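Local coordinates for putative Lipoprotein (Shewanella oneidensis, PDB 3U24) that is of unknown function but binds zinc and calcium ions and belongs to a family, DUF885, grouped with the zincin-type metallopeptidases, at residues W114-S119 with Q165-H170; L173-N178 with W223-V228; A361-P366 with T375-T380; W441-E446 with S526-I531. One frame throughout, in Å; residues are numbered along the deposited sequence.

Contact 1 (W114-S119 with Q165-H170). With ACY (acetic acid), chain Q.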
loop_
_atom_site.group_PDB
_atom_site.type_symbol
_atom_site.label_atom_id
_atom_site.label_comp_id
_atom_site.label_asym_id
_atom_site.label_seq_id
_atom_site.Cartn_x
_atom_site.Cartn_y
_atom_site.Cartn_z
ATOM N N TRP A 114 15.442 -3.238 -12.619
ATOM C CA TRP A 114 16.835 -3.077 -12.244
ATOM C C TRP A 114 17.654 -2.349 -13.303
ATOM O O TRP A 114 18.693 -1.788 -12.977
ATOM C CB TRP A 114 17.453 -4.453 -11.852
ATOM C CG TRP A 114 17.476 -5.488 -12.956
ATOM C CD1 TRP A 114 16.534 -6.473 -13.201
ATOM C CD2 TRP A 114 18.496 -5.662 -14.004
ATOM N NE1 TRP A 114 16.882 -7.226 -14.286
ATOM C CE2 TRP A 114 18.060 -6.813 -14.806
ATOM C CE3 TRP A 114 19.697 -5.046 -14.306
ATOM C CZ2 TRP A 114 18.797 -7.286 -15.883
ATOM C CZ3 TRP A 114 20.446 -5.501 -15.426
ATOM C CH2 TRP A 114 20.010 -6.599 -16.193
ATOM N N GLN A 115 17.181 -2.323 -14.554
ATOM C CA GLN A 115 17.836 -1.570 -15.640
ATOM C C GLN A 115 17.399 -0.124 -15.714
ATOM O O GLN A 115 18.259 0.757 -15.822
ATOM C CB GLN A 115 17.592 -2.159 -17.040
ATOM C CG GLN A 115 18.308 -3.449 -17.236
ATOM C CD GLN A 115 18.252 -3.931 -18.678
ATOM O OE1 GLN A 115 17.224 -3.850 -19.357
ATOM N NE2 GLN A 115 19.374 -4.417 -19.143
ATOM N N TRP A 116 16.084 0.109 -15.699
ATOM C CA TRP A 116 15.535 1.414 -16.024
ATOM C C TRP A 116 15.040 2.241 -14.872
ATOM O O TRP A 116 14.569 3.373 -15.095
ATOM C CB TRP A 116 14.436 1.312 -17.100
ATOM C CG TRP A 116 13.329 0.315 -16.798
ATOM C CD1 TRP A 116 13.216 -0.996 -17.264
ATOM C CD2 TRP A 116 12.164 0.520 -15.968
ATOM N NE1 TRP A 116 12.095 -1.588 -16.803
ATOM C CE2 TRP A 116 11.414 -0.741 -16.003
ATOM C CE3 TRP A 116 11.657 1.591 -15.249
ATOM C CZ2 TRP A 116 10.238 -0.907 -15.307
ATOM C CZ3 TRP A 116 10.461 1.415 -14.546
ATOM C CH2 TRP A 116 9.774 0.184 -14.565
ATOM N N ASP A 117 15.110 1.735 -13.645
ATOM C CA ASP A 117 14.695 2.523 -12.457
ATOM C C ASP A 117 15.891 2.736 -11.525
ATOM O O ASP A 117 16.182 1.880 -10.672
ATOM C CB ASP A 117 13.579 1.826 -11.702
ATOM C CG ASP A 117 13.199 2.546 -10.422
ATOM O OD1 ASP A 117 13.743 3.618 -10.092
ATOM O OD2 ASP A 117 12.340 2.015 -9.701
ATOM N N PRO A 118 16.613 3.849 -11.704
ATOM C CA PRO A 118 17.775 4.068 -10.861
ATOM C C PRO A 118 17.391 4.320 -9.426
ATOM O O PRO A 118 18.258 4.222 -8.559
ATOM C CB PRO A 118 18.454 5.318 -11.472
ATOM C CG PRO A 118 18.006 5.323 -12.903
ATOM C CD PRO A 118 16.590 4.769 -12.844
ATOM N N SER A 119 16.128 4.614 -9.149
ATOM C CA SER A 119 15.761 4.841 -7.770
ATOM C C SER A 119 15.800 3.553 -6.945
ATOM O O SER A 119 15.817 3.615 -5.719
ATOM C CB SER A 119 14.408 5.535 -7.630
ATOM O OG SER A 119 13.350 4.612 -7.790
ATOM N N GLN A 165 19.291 2.609 -20.303
ATOM C CA GLN A 165 18.104 3.283 -20.828
ATOM C C GLN A 165 17.114 3.609 -19.732
ATOM O O GLN A 165 15.988 3.157 -19.767
ATOM C CB GLN A 165 17.404 2.457 -21.912
ATOM C CG GLN A 165 18.293 2.165 -23.105
ATOM C CD GLN A 165 18.756 3.425 -23.777
ATOM O OE1 GLN A 165 17.937 4.300 -24.175
ATOM N NE2 GLN A 165 20.080 3.570 -23.879
ATOM N N PRO A 166 17.528 4.417 -18.770
ATOM C CA PRO A 166 16.600 4.693 -17.676
ATOM C C PRO A 166 15.534 5.662 -18.082
ATOM O O PRO A 166 15.707 6.377 -19.049
ATOM C CB PRO A 166 17.488 5.335 -16.600
ATOM C CG PRO A 166 18.639 5.934 -17.361
ATOM C CD PRO A 166 18.843 5.036 -18.566
ATOM N N THR A 167 14.435 5.680 -17.340
ATOM C CA THR A 167 13.432 6.724 -17.502
ATOM C C THR A 167 13.910 7.997 -16.826
ATOM O O THR A 167 14.699 7.996 -15.858
ATOM C CB THR A 167 12.069 6.369 -16.870
ATOM O OG1 THR A 167 12.186 6.477 -15.449
ATOM C CG2 THR A 167 11.603 4.965 -17.258
ATOM N N LEU A 168 13.420 9.114 -17.321
ATOM C CA LEU A 168 13.807 10.381 -16.746
ATOM C C LEU A 168 13.269 10.467 -15.321
ATOM O O LEU A 168 13.949 10.943 -14.408
ATOM C CB LEU A 168 13.238 11.556 -17.570
ATOM C CG LEU A 168 13.441 12.924 -16.902
ATOM C CD1 LEU A 168 14.943 13.183 -16.716
ATOM C CD2 LEU A 168 12.710 14.050 -17.695
ATOM N N GLU A 169 12.023 10.064 -15.153
ATOM C CA GLU A 169 11.342 10.255 -13.869
ATOM C C GLU A 169 12.018 9.454 -12.728
ATOM O O GLU A 169 12.195 9.960 -11.613
ATOM C CB GLU A 169 9.859 9.853 -13.973
ATOM C CG GLU A 169 9.033 10.814 -14.850
ATOM C CD GLU A 169 9.249 10.632 -16.381
ATOM O OE1 GLU A 169 9.984 9.694 -16.825
ATOM O OE2 GLU A 169 8.672 11.439 -17.148
ATOM N N HIS A 170 12.410 8.215 -12.993
ATOM C CA HIS A 170 12.985 7.427 -11.904
ATOM C C HIS A 170 14.383 7.890 -11.623
ATOM O O HIS A 170 14.868 7.757 -10.484
ATOM C CB HIS A 170 12.904 5.915 -12.203
ATOM C CG HIS A 170 11.479 5.384 -12.256
ATOM N ND1 HIS A 170 10.728 5.439 -13.366
ATOM C CD2 HIS A 170 10.652 4.841 -11.251
ATOM C CE1 HIS A 170 9.502 4.918 -13.125
ATOM N NE2 HIS A 170 9.444 4.561 -11.830
HETATM C C ACY Q . 8.767 0.478 -10.464
HETATM O O ACY Q . 8.622 1.728 -10.520
HETATM O OXT ACY Q . 7.794 -0.337 -10.424
HETATM C CH3 ACY Q . 10.150 -0.074 -10.383
#
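W116 and H170 form a T-shaped aromatic pair where the end of helix 113-116 meets the first turn of helix 168-179. The edge of W116 points at a face of H170. W116 CZ3 lies above the H170 ring, 3.9 Å from H170 CE1, and the planes stand at 75°. The indole NE1 is held by the carbonyl of F111.

The backbones are pinned beside this pair. T167 N donates to W116 O at 3.2 Å with a nearly straight N-H, 165°. T167 is also the N-cap of helix 168-179. Its OG1 is hydrogen-bonded to H170 ND1 at 2.7 Å, which helps fix the turn of the imidazole. At the other end of the ring, H170 NE2 bonds to the carbonyl of L516. It also makes a weak bond to an acetic acid molecule, probably from the crystallisation liquor.

D117 CG is anti to its backbone N (chi1 176°), and the side chains of D117 and H170 cross at about a right angle. D117 OD1 comes to 3.2 Å from H170 CB. The same oxygen accepts from S119 OG at 2.5 Å on its syn lone pair, and S119 N adds a weak bond. The carboxylate is thus held from its own segment while it lies against the histidine.

P118 CG packs across P166 CB at 3.7 Å. P118 also rests on T171 and A174 of helix 168-179 and on L224 of helix 200-234. P166 touches T171 and L231, so both prolines bridge helices 168-179 and 200-234.

Contact 2 (L173-N178 with W223-V228)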
loop_
_atom_site.group_PDB
_atom_site.type_symbol
_atom_site.label_atom_id
_atom_site.label_comp_id
_atom_site.label_asym_id
_atom_site.label_seq_id
_atom_site.Cartn_x
_atom_site.Cartn_y
_atom_site.Cartn_z
ATOM N N LEU A 173 13.983 10.825 -9.386
ATOM C CA LEU A 173 13.670 10.335 -8.051
ATOM C C LEU A 173 14.964 9.814 -7.343
ATOM O O LEU A 173 15.220 10.133 -6.181
ATOM C CB LEU A 173 12.570 9.298 -8.105
ATOM C CG LEU A 173 12.076 8.767 -6.756
ATOM C CD1 LEU A 173 11.478 9.863 -5.830
ATOM C CD2 LEU A 173 11.112 7.592 -6.978
ATOM N N ALA A 174 15.774 9.074 -8.078
ATOM C CA ALA A 174 17.054 8.578 -7.555
ATOM C C ALA A 174 17.908 9.712 -6.976
ATOM O O ALA A 174 18.512 9.557 -5.915
ATOM C CB ALA A 174 17.828 7.830 -8.636
ATOM N N VAL A 175 17.960 10.836 -7.684
ATOM C CA VAL A 175 18.808 11.965 -7.250
ATOM C C VAL A 175 18.322 12.477 -5.871
ATOM O O VAL A 175 19.085 12.591 -4.906
ATOM C CB VAL A 175 18.782 13.138 -8.233
ATOM C CG1 VAL A 175 19.487 14.369 -7.607
ATOM C CG2 VAL A 175 19.376 12.743 -9.577
ATOM N N LEU A 176 17.033 12.721 -5.809
ATOM C CA LEU A 176 16.371 13.207 -4.640
ATOM C C LEU A 176 16.447 12.236 -3.453
ATOM O O LEU A 176 16.806 12.640 -2.348
ATOM C CB LEU A 176 14.950 13.461 -5.066
ATOM C CG LEU A 176 13.946 13.978 -4.088
ATOM C CD1 LEU A 176 12.698 14.353 -4.934
ATOM C CD2 LEU A 176 13.678 12.862 -3.069
ATOM N N GLN A 177 16.167 10.954 -3.676
ATOM C CA GLN A 177 16.248 10.008 -2.583
ATOM C C GLN A 177 17.680 9.770 -2.103
ATOM O O GLN A 177 17.904 9.667 -0.908
ATOM C CB GLN A 177 15.553 8.717 -2.950
ATOM C CG GLN A 177 14.033 8.892 -3.080
ATOM C CD GLN A 177 13.329 7.626 -3.473
ATOM O OE1 GLN A 177 13.903 6.751 -4.113
ATOM N NE2 GLN A 177 12.086 7.507 -3.086
ATOM N N ASN A 178 18.657 9.727 -3.017
ATOM C CA ASN A 178 20.048 9.503 -2.613
ATOM C C ASN A 178 20.633 10.708 -1.927
ATOM O O ASN A 178 21.512 10.550 -1.078
ATOM C CB ASN A 178 20.950 9.052 -3.763
ATOM C CG ASN A 178 20.837 7.579 -4.035
ATOM O OD1 ASN A 178 21.458 6.756 -3.319
ATOM N ND2 ASN A 178 20.027 7.214 -5.040
ATOM N N TRP A 223 27.024 11.531 -10.686
ATOM C CA TRP A 223 26.755 10.742 -11.857
ATOM C C TRP A 223 25.260 10.785 -12.224
ATOM O O TRP A 223 24.903 10.984 -13.386
ATOM C CB TRP A 223 27.264 9.357 -11.650
ATOM C CG TRP A 223 27.037 8.428 -12.808
ATOM C CD1 TRP A 223 27.883 8.216 -13.894
ATOM C CD2 TRP A 223 25.919 7.486 -12.991
ATOM N NE1 TRP A 223 27.375 7.237 -14.696
ATOM C CE2 TRP A 223 26.195 6.765 -14.216
ATOM C CE3 TRP A 223 24.756 7.202 -12.289
ATOM C CZ2 TRP A 223 25.313 5.820 -14.733
ATOM C CZ3 TRP A 223 23.892 6.222 -12.775
ATOM C CH2 TRP A 223 24.161 5.532 -13.974
ATOM N N LEU A 224 24.393 10.632 -11.234
ATOM C CA LEU A 224 22.945 10.689 -11.473
ATOM C C LEU A 224 22.560 12.037 -12.081
ATOM O O LEU A 224 21.783 12.081 -13.006
ATOM C CB LEU A 224 22.154 10.402 -10.197
ATOM C CG LEU A 224 22.123 8.964 -9.607
ATOM C CD1 LEU A 224 21.422 8.927 -8.254
ATOM C CD2 LEU A 224 21.452 7.976 -10.541
ATOM N N ASN A 225 23.154 13.122 -11.589
ATOM C CA ASN A 225 22.885 14.452 -12.143
ATOM C C ASN A 225 23.325 14.547 -13.595
ATOM O O ASN A 225 22.606 15.141 -14.434
ATOM C CB ASN A 225 23.539 15.584 -11.332
ATOM C CG ASN A 225 22.794 15.916 -10.028
ATOM O OD1 ASN A 225 21.586 15.681 -9.854
ATOM N ND2 ASN A 225 23.539 16.463 -9.095
ATOM N N ALA A 226 24.494 13.986 -13.912
ATOM C CA ALA A 226 24.927 13.964 -15.301
ATOM C C ALA A 226 23.923 13.149 -16.141
ATOM O O ALA A 226 23.594 13.540 -17.276
ATOM C CB ALA A 226 26.376 13.443 -15.459
ATOM N N GLN A 227 23.394 12.061 -15.600
ATOM C CA GLN A 227 22.402 11.282 -16.364
ATOM C C GLN A 227 21.099 12.073 -16.639
ATOM O O GLN A 227 20.609 12.081 -17.747
ATOM C CB GLN A 227 22.086 9.938 -15.710
ATOM C CG GLN A 227 23.296 9.017 -15.619
ATOM C CD GLN A 227 23.643 8.409 -16.966
ATOM O OE1 GLN A 227 22.794 7.765 -17.623
ATOM N NE2 GLN A 227 24.851 8.593 -17.384
ATOM N N VAL A 228 20.537 12.705 -15.624
ATOM C CA VAL A 228 19.307 13.492 -15.777
ATOM C C VAL A 228 19.534 14.544 -16.895
ATOM O O VAL A 228 18.708 14.717 -17.799
ATOM C CB VAL A 228 18.969 14.266 -14.458
ATOM C CG1 VAL A 228 17.894 15.339 -14.670
ATOM C CG2 VAL A 228 18.602 13.295 -13.343
#
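V175 and L224 lie alongside each other, their side chains running opposite ways, at the middle of an antiparallel helix pair. Helices 168-179 and 200-234 run side by side here, with local axes 9.5 Å apart and an angle of 156° between their directions. The contact is helix packing, away from the metal sites.

V175 splits its two methyls between partners. CG2 lies 3.7 Å from L224 CB and also meets V228 CG2. CG1 is anti to the backbone N (chi1 170°) and meets N225 OD1 at 3.3 Å, the asparagine crossing the valine at about a right angle.

L224 meets the other helix with its CD1 methyl. This methyl rests on A174 CB at 3.8 Å and touches N178 ND2 at 3.9 Å, where the two side chains cross. The amide of N178 bonds beyond the pair, OD1 to Y156 OH and ND2 to the carbonyl of Y121. An alanine at N178 would probably leave Y156 and Y121 without these mates and open a gap beside L224 CD1.

N178 ND2 also donates to A174 O at 2.9 Å, so this carbonyl takes the side-chain and backbone N-H groups of N178 from opposite faces of its plane.

Contact 3 (A361-P366 with T375-T380)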
loop_
_atom_site.group_PDB
_atom_site.type_symbol
_atom_site.label_atom_id
_atom_site.label_comp_id
_atom_site.label_asym_id
_atom_site.label_seq_id
_atom_site.Cartn_x
_atom_site.Cartn_y
_atom_site.Cartn_z
ATOM N N ALA A 361 -5.048 9.203 9.138
ATOM C CA ALA A 361 -5.611 8.236 10.083
ATOM C C ALA A 361 -5.425 6.802 9.585
ATOM O O ALA A 361 -5.880 6.460 8.497
ATOM C CB ALA A 361 -7.072 8.535 10.348
ATOM N N SER A 362 -4.724 5.973 10.361
ATOM C CA SER A 362 -4.517 4.549 10.003
ATOM C C SER A 362 -4.205 3.636 11.199
ATOM O O SER A 362 -3.826 4.090 12.262
ATOM C CB SER A 362 -3.407 4.410 8.960
ATOM O OG SER A 362 -2.131 4.638 9.527
ATOM N N ILE A 363 -4.378 2.340 10.992
ATOM C CA ILE A 363 -4.122 1.341 12.003
ATOM C C ILE A 363 -2.646 0.987 11.980
ATOM O O ILE A 363 -2.107 0.739 10.912
ATOM C CB ILE A 363 -4.893 0.065 11.694
ATOM C CG1 ILE A 363 -6.395 0.334 11.683
ATOM C CG2 ILE A 363 -4.592 -0.972 12.727
ATOM C CD1 ILE A 363 -6.952 0.915 12.959
ATOM N N SER A 364 -1.974 0.977 13.123
ATOM C CA SER A 364 -0.622 0.439 13.142
ATOM C C SER A 364 -0.599 -0.748 14.067
ATOM O O SER A 364 -1.171 -0.749 15.175
ATOM C CB SER A 364 0.450 1.468 13.507
ATOM O OG SER A 364 0.326 1.889 14.844
ATOM N N ALA A 365 0.049 -1.780 13.578
ATOM C CA ALA A 365 -0.055 -3.074 14.186
ATOM C C ALA A 365 1.327 -3.700 14.073
ATOM O O ALA A 365 2.100 -3.319 13.192
ATOM C CB ALA A 365 -1.111 -3.892 13.459
ATOM N N PRO A 366 1.649 -4.621 14.976
ATOM C CA PRO A 366 2.970 -5.259 14.964
ATOM C C PRO A 366 3.178 -6.146 13.756
ATOM O O PRO A 366 2.230 -6.788 13.305
ATOM C CB PRO A 366 2.967 -6.127 16.236
ATOM C CG PRO A 366 1.525 -6.279 16.601
ATOM C CD PRO A 366 0.837 -5.036 16.128
ATOM N N THR A 375 -1.579 -2.708 19.089
ATOM C CA THR A 375 -2.277 -2.194 17.897
ATOM C C THR A 375 -3.021 -0.926 18.229
ATOM O O THR A 375 -3.827 -0.933 19.139
ATOM C CB THR A 375 -3.313 -3.215 17.335
ATOM O OG1 THR A 375 -2.670 -4.472 17.079
ATOM C CG2 THR A 375 -3.945 -2.698 16.023
ATOM N N TYR A 376 -2.771 0.144 17.474
ATOM C CA TYR A 376 -3.476 1.433 17.634
ATOM C C TYR A 376 -4.162 1.986 16.364
ATOM O O TYR A 376 -3.792 1.656 15.244
ATOM C CB TYR A 376 -2.493 2.522 18.077
ATOM C CG TYR A 376 -1.618 2.151 19.233
ATOM C CD1 TYR A 376 -2.015 2.411 20.548
ATOM C CD2 TYR A 376 -0.372 1.555 19.024
ATOM C CE1 TYR A 376 -1.199 2.074 21.619
ATOM C CE2 TYR A 376 0.450 1.215 20.097
ATOM C CZ TYR A 376 0.032 1.475 21.386
ATOM O OH TYR A 376 0.839 1.120 22.443
ATOM N N TYR A 377 -5.121 2.894 16.568
ATOM C CA TYR A 377 -5.647 3.751 15.507
ATOM C C TYR A 377 -4.968 5.118 15.625
ATOM O O TYR A 377 -5.318 5.929 16.494
ATOM C CB TYR A 377 -7.165 3.875 15.648
ATOM C CG TYR A 377 -7.938 4.518 14.508
ATOM C CD1 TYR A 377 -7.383 4.723 13.257
ATOM C CD2 TYR A 377 -9.272 4.846 14.679
ATOM C CE1 TYR A 377 -8.121 5.286 12.228
ATOM C CE2 TYR A 377 -10.030 5.389 13.663
ATOM C CZ TYR A 377 -9.457 5.608 12.436
ATOM O OH TYR A 377 -10.209 6.183 11.447
ATOM N N ASN A 378 -3.986 5.340 14.759
ATOM C CA ASN A 378 -3.256 6.602 14.650
ATOM C C ASN A 378 -4.098 7.665 13.944
ATOM O O ASN A 378 -4.382 7.552 12.760
ATOM C CB ASN A 378 -1.958 6.408 13.868
ATOM C CG ASN A 378 -0.998 5.468 14.556
ATOM O OD1 ASN A 378 -0.791 5.553 15.762
ATOM N ND2 ASN A 378 -0.399 4.558 13.787
ATOM N N VAL A 379 -4.494 8.692 14.682
ATOM C CA VAL A 379 -5.297 9.774 14.137
ATOM C C VAL A 379 -4.494 11.030 14.412
ATOM O O VAL A 379 -4.218 11.321 15.583
ATOM C CB VAL A 379 -6.641 9.860 14.871
ATOM C CG1 VAL A 379 -7.357 11.154 14.531
ATOM C CG2 VAL A 379 -7.506 8.654 14.520
ATOM N N THR A 380 -4.082 11.744 13.366
ATOM C CA THR A 380 -3.227 12.928 13.551
ATOM C C THR A 380 -4.010 14.159 13.944
ATOM O O THR A 380 -4.816 14.635 13.115
ATOM C CB THR A 380 -2.414 13.290 12.292
ATOM O OG1 THR A 380 -1.723 12.111 11.859
ATOM C CG2 THR A 380 -1.388 14.438 12.610
#
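S364, T375 and N378 bury the most surface where segments 361-366 and 375-380 pair. S364 is held by its backbone: its N donates to Y376 O at 2.9 Å, and its O accepts from Y376 N. Its side chain lies on the same face of the sheet as N378, with S364 OG 3.0 Å from N378 ND2. N378 CG is anti to its own carbonyl carbon (chi1 -63°), which sets the amide group beside S364. The amide OD1 is bonded to R351 on the neighbouring strand.

T375 sits just before its strand. Its CG2 packs against I363 CG2 at 3.8 Å, and its OG1 lies 3.7 Å from P366 CD.

The two strands form an antiparallel beta hairpin. S362 and N378 make a second hydrogen-bonded pair, and I363 and Y377 a non-hydrogen-bonded pair between the two. Strand 376-379 is the middle one of a three-stranded mixed sheet, with 349-352 beyond it.

On the other face, I363 CD1 meets Y377 CD1 at 3.8 Å. A361 CB lies 3.9 Å from Y377 CE1, and V379 CG2 sits over the ring centre. An alanine in place of Y377 would probably leave A361 and V379 without the ring they pack on and N406 OD1 without its hydroxyl mate. Y377 lies beside E409, and I363 beside the zinc ligand H414.

Contact 4 (W441-E446 with S526-I531)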
loop_
_atom_site.group_PDB
_atom_site.type_symbol
_atom_site.label_atom_id
_atom_site.label_comp_id
_atom_site.label_asym_id
_atom_site.label_seq_id
_atom_site.Cartn_x
_atom_site.Cartn_y
_atom_site.Cartn_z
ATOM N N TRP A 441 -11.553 -5.169 1.014
ATOM C CA TRP A 441 -12.420 -5.358 2.154
ATOM C C TRP A 441 -12.818 -4.021 2.767
ATOM O O TRP A 441 -14.007 -3.785 3.049
ATOM C CB TRP A 441 -11.777 -6.265 3.210
ATOM C CG TRP A 441 -12.565 -6.268 4.461
ATOM C CD1 TRP A 441 -12.344 -5.515 5.605
ATOM C CD2 TRP A 441 -13.839 -6.967 4.711
ATOM N NE1 TRP A 441 -13.334 -5.730 6.529
ATOM C CE2 TRP A 441 -14.263 -6.580 6.050
ATOM C CE3 TRP A 441 -14.620 -7.856 3.992
ATOM C CZ2 TRP A 441 -15.418 -7.078 6.624
ATOM C CZ3 TRP A 441 -15.803 -8.309 4.560
ATOM C CH2 TRP A 441 -16.182 -7.942 5.850
ATOM N N ALA A 442 -11.841 -3.147 3.016
ATOM C CA ALA A 442 -12.141 -1.891 3.670
ATOM C C ALA A 442 -13.075 -1.062 2.814
ATOM O O ALA A 442 -14.021 -0.517 3.352
ATOM C CB ALA A 442 -10.879 -1.114 4.001
ATOM N N VAL A 443 -12.842 -0.997 1.500
ATOM C CA VAL A 443 -13.758 -0.275 0.559
ATOM C C VAL A 443 -15.161 -0.887 0.509
ATOM O O VAL A 443 -16.177 -0.191 0.566
ATOM C CB VAL A 443 -13.129 -0.181 -0.844
ATOM C CG1 VAL A 443 -14.027 0.554 -1.869
ATOM C CG2 VAL A 443 -11.742 0.479 -0.731
ATOM N N TYR A 444 -15.208 -2.208 0.472
ATOM C CA TYR A 444 -16.481 -2.963 0.510
ATOM C C TYR A 444 -17.272 -2.590 1.751
ATOM O O TYR A 444 -18.489 -2.313 1.669
ATOM C CB TYR A 444 -16.227 -4.461 0.425
ATOM C CG TYR A 444 -17.388 -5.284 0.877
ATOM C CD1 TYR A 444 -18.466 -5.518 0.039
ATOM C CD2 TYR A 444 -17.455 -5.769 2.175
ATOM C CE1 TYR A 444 -19.548 -6.268 0.486
ATOM C CE2 TYR A 444 -18.531 -6.484 2.610
ATOM C CZ TYR A 444 -19.582 -6.727 1.768
ATOM O OH TYR A 444 -20.663 -7.465 2.231
ATOM N N THR A 445 -16.605 -2.462 2.898
ATOM C CA THR A 445 -17.389 -2.188 4.114
ATOM C C THR A 445 -18.128 -0.849 4.094
ATOM O O THR A 445 -19.214 -0.721 4.662
ATOM C CB THR A 445 -16.592 -2.326 5.420
ATOM O OG1 THR A 445 -15.556 -1.348 5.449
ATOM C CG2 THR A 445 -16.063 -3.735 5.585
ATOM N N GLU A 446 -17.561 0.130 3.411
ATOM C CA GLU A 446 -18.215 1.412 3.280
ATOM C C GLU A 446 -19.591 1.241 2.585
ATOM O O GLU A 446 -20.626 1.707 3.069
ATOM C CB GLU A 446 -17.331 2.387 2.496
ATOM C CG GLU A 446 -15.883 2.455 2.963
ATOM C CD GLU A 446 -14.942 3.097 1.943
ATOM O OE1 GLU A 446 -15.410 3.471 0.847
ATOM O OE2 GLU A 446 -13.729 3.223 2.231
ATOM N N SER A 526 -10.016 -3.116 -7.426
ATOM C CA SER A 526 -9.975 -4.513 -7.798
ATOM C C SER A 526 -10.477 -5.418 -6.672
ATOM O O SER A 526 -11.382 -6.211 -6.880
ATOM C CB SER A 526 -8.577 -4.891 -8.191
ATOM O OG SER A 526 -8.540 -6.280 -8.410
ATOM N N GLY A 527 -9.979 -5.233 -5.472
ATOM C CA GLY A 527 -10.469 -6.040 -4.352
ATOM C C GLY A 527 -11.919 -5.770 -3.994
ATOM O O GLY A 527 -12.687 -6.699 -3.762
ATOM N N TYR A 528 -12.303 -4.486 -3.967
ATOM C CA TYR A 528 -13.688 -4.117 -3.773
ATOM C C TYR A 528 -14.646 -4.799 -4.764
ATOM O O TYR A 528 -15.672 -5.377 -4.374
ATOM C CB TYR A 528 -13.819 -2.609 -3.857
ATOM C CG TYR A 528 -15.216 -2.098 -4.087
ATOM C CD1 TYR A 528 -16.222 -2.306 -3.147
ATOM C CD2 TYR A 528 -15.520 -1.365 -5.227
ATOM C CE1 TYR A 528 -17.501 -1.801 -3.342
ATOM C CE2 TYR A 528 -16.794 -0.881 -5.444
ATOM C CZ TYR A 528 -17.778 -1.101 -4.506
ATOM O OH TYR A 528 -19.031 -0.611 -4.751
ATOM N N ARG A 529 -14.305 -4.760 -6.035
ATOM C CA ARG A 529 -15.190 -5.277 -7.079
ATOM C C ARG A 529 -15.294 -6.778 -6.942
ATOM O O ARG A 529 -16.390 -7.330 -7.017
ATOM C CB ARG A 529 -14.674 -4.892 -8.480
ATOM C CG ARG A 529 -15.728 -4.838 -9.591
ATOM C CD ARG A 529 -16.875 -3.844 -9.337
ATOM N NE ARG A 529 -18.131 -4.525 -9.023
ATOM C CZ ARG A 529 -19.271 -3.924 -8.655
ATOM N NH1 ARG A 529 -19.386 -2.595 -8.566
ATOM N NH2 ARG A 529 -20.329 -4.676 -8.388
ATOM N N GLU A 530 -14.156 -7.453 -6.716
ATOM C CA GLU A 530 -14.202 -8.924 -6.569
ATOM C C GLU A 530 -14.989 -9.364 -5.344
ATOM O O GLU A 530 -15.695 -10.335 -5.414
ATOM C CB GLU A 530 -12.806 -9.567 -6.546
ATOM C CG GLU A 530 -12.131 -9.713 -7.895
ATOM C CD GLU A 530 -10.899 -10.615 -7.825
ATOM O OE1 GLU A 530 -9.850 -10.156 -7.346
ATOM O OE2 GLU A 530 -10.978 -11.799 -8.200
ATOM N N ILE A 531 -14.855 -8.662 -4.228
ATOM C CA ILE A 531 -15.570 -8.998 -2.989
ATOM C C ILE A 531 -17.090 -8.787 -3.130
ATOM O O ILE A 531 -17.894 -9.697 -2.804
ATOM C CB ILE A 531 -15.030 -8.217 -1.762
ATOM C CG1 ILE A 531 -13.592 -8.637 -1.451
ATOM C CG2 ILE A 531 -15.896 -8.458 -0.529
ATOM C CD1 ILE A 531 -12.889 -7.752 -0.424
#
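I531 reaches across to Y444 and W441 where helix 523-542 crosses helix 435-451, the helix that carries the zinc ligand E439. The local axes approach to 7.8 Å at a signed angle of -59°.

I531 CG2 sits over one face of Y444, 4.0 Å from the ring centroid, in a CH-pi contact. I531 CD1 is anti to CA (chi2 170°), which carries the methyl to the backbone of W441. There it presses tightly, 3.2 Å from W441 N.

A second CH-pi contact runs the other way. V443 CG1, anti to its backbone N (chi1 180°), lies over a face of Y528 and is 3.7 Å from Y528 CG. The two side chains cross at about a right angle. Y444 CA lies at the edge of the same ring, 3.7 Å from Y528 CD1. Each helix therefore gives a methyl to a tyrosine of the other.

Y444 OH bonds to H552 and to R535, further along helix 523-542, and W441 NE1 to the carbonyl of P412. V443 packs on the zinc ligand H408 of helix 401-409, and E446 OE2 bonds to H408 ND1. Y528 rests on helix 459-485, and I531 touches V563 of helix 563-571.

Overall arrangement
From the N terminus, contact 1 closes a largely helical loop of 45 residues between its segments. Contact 2 then closes a similar one of 44. Contact 3 closes a short hairpin of eight intervening residues, and contact 4 the longest loop, 79 residues and mostly helix. All four follow in series; none nests or crosses. Contacts 1 and 2 share helix 168-179 and touch through P118 and S119 against A174, so they join helices 113-116, 168-179 and 200-234. Contacts 3 and 4 do not touch; their centres are about 20 Å apart. They approach different ligands of one zinc site, H414 and H408. Contact 1 lies across the chain's centre from both.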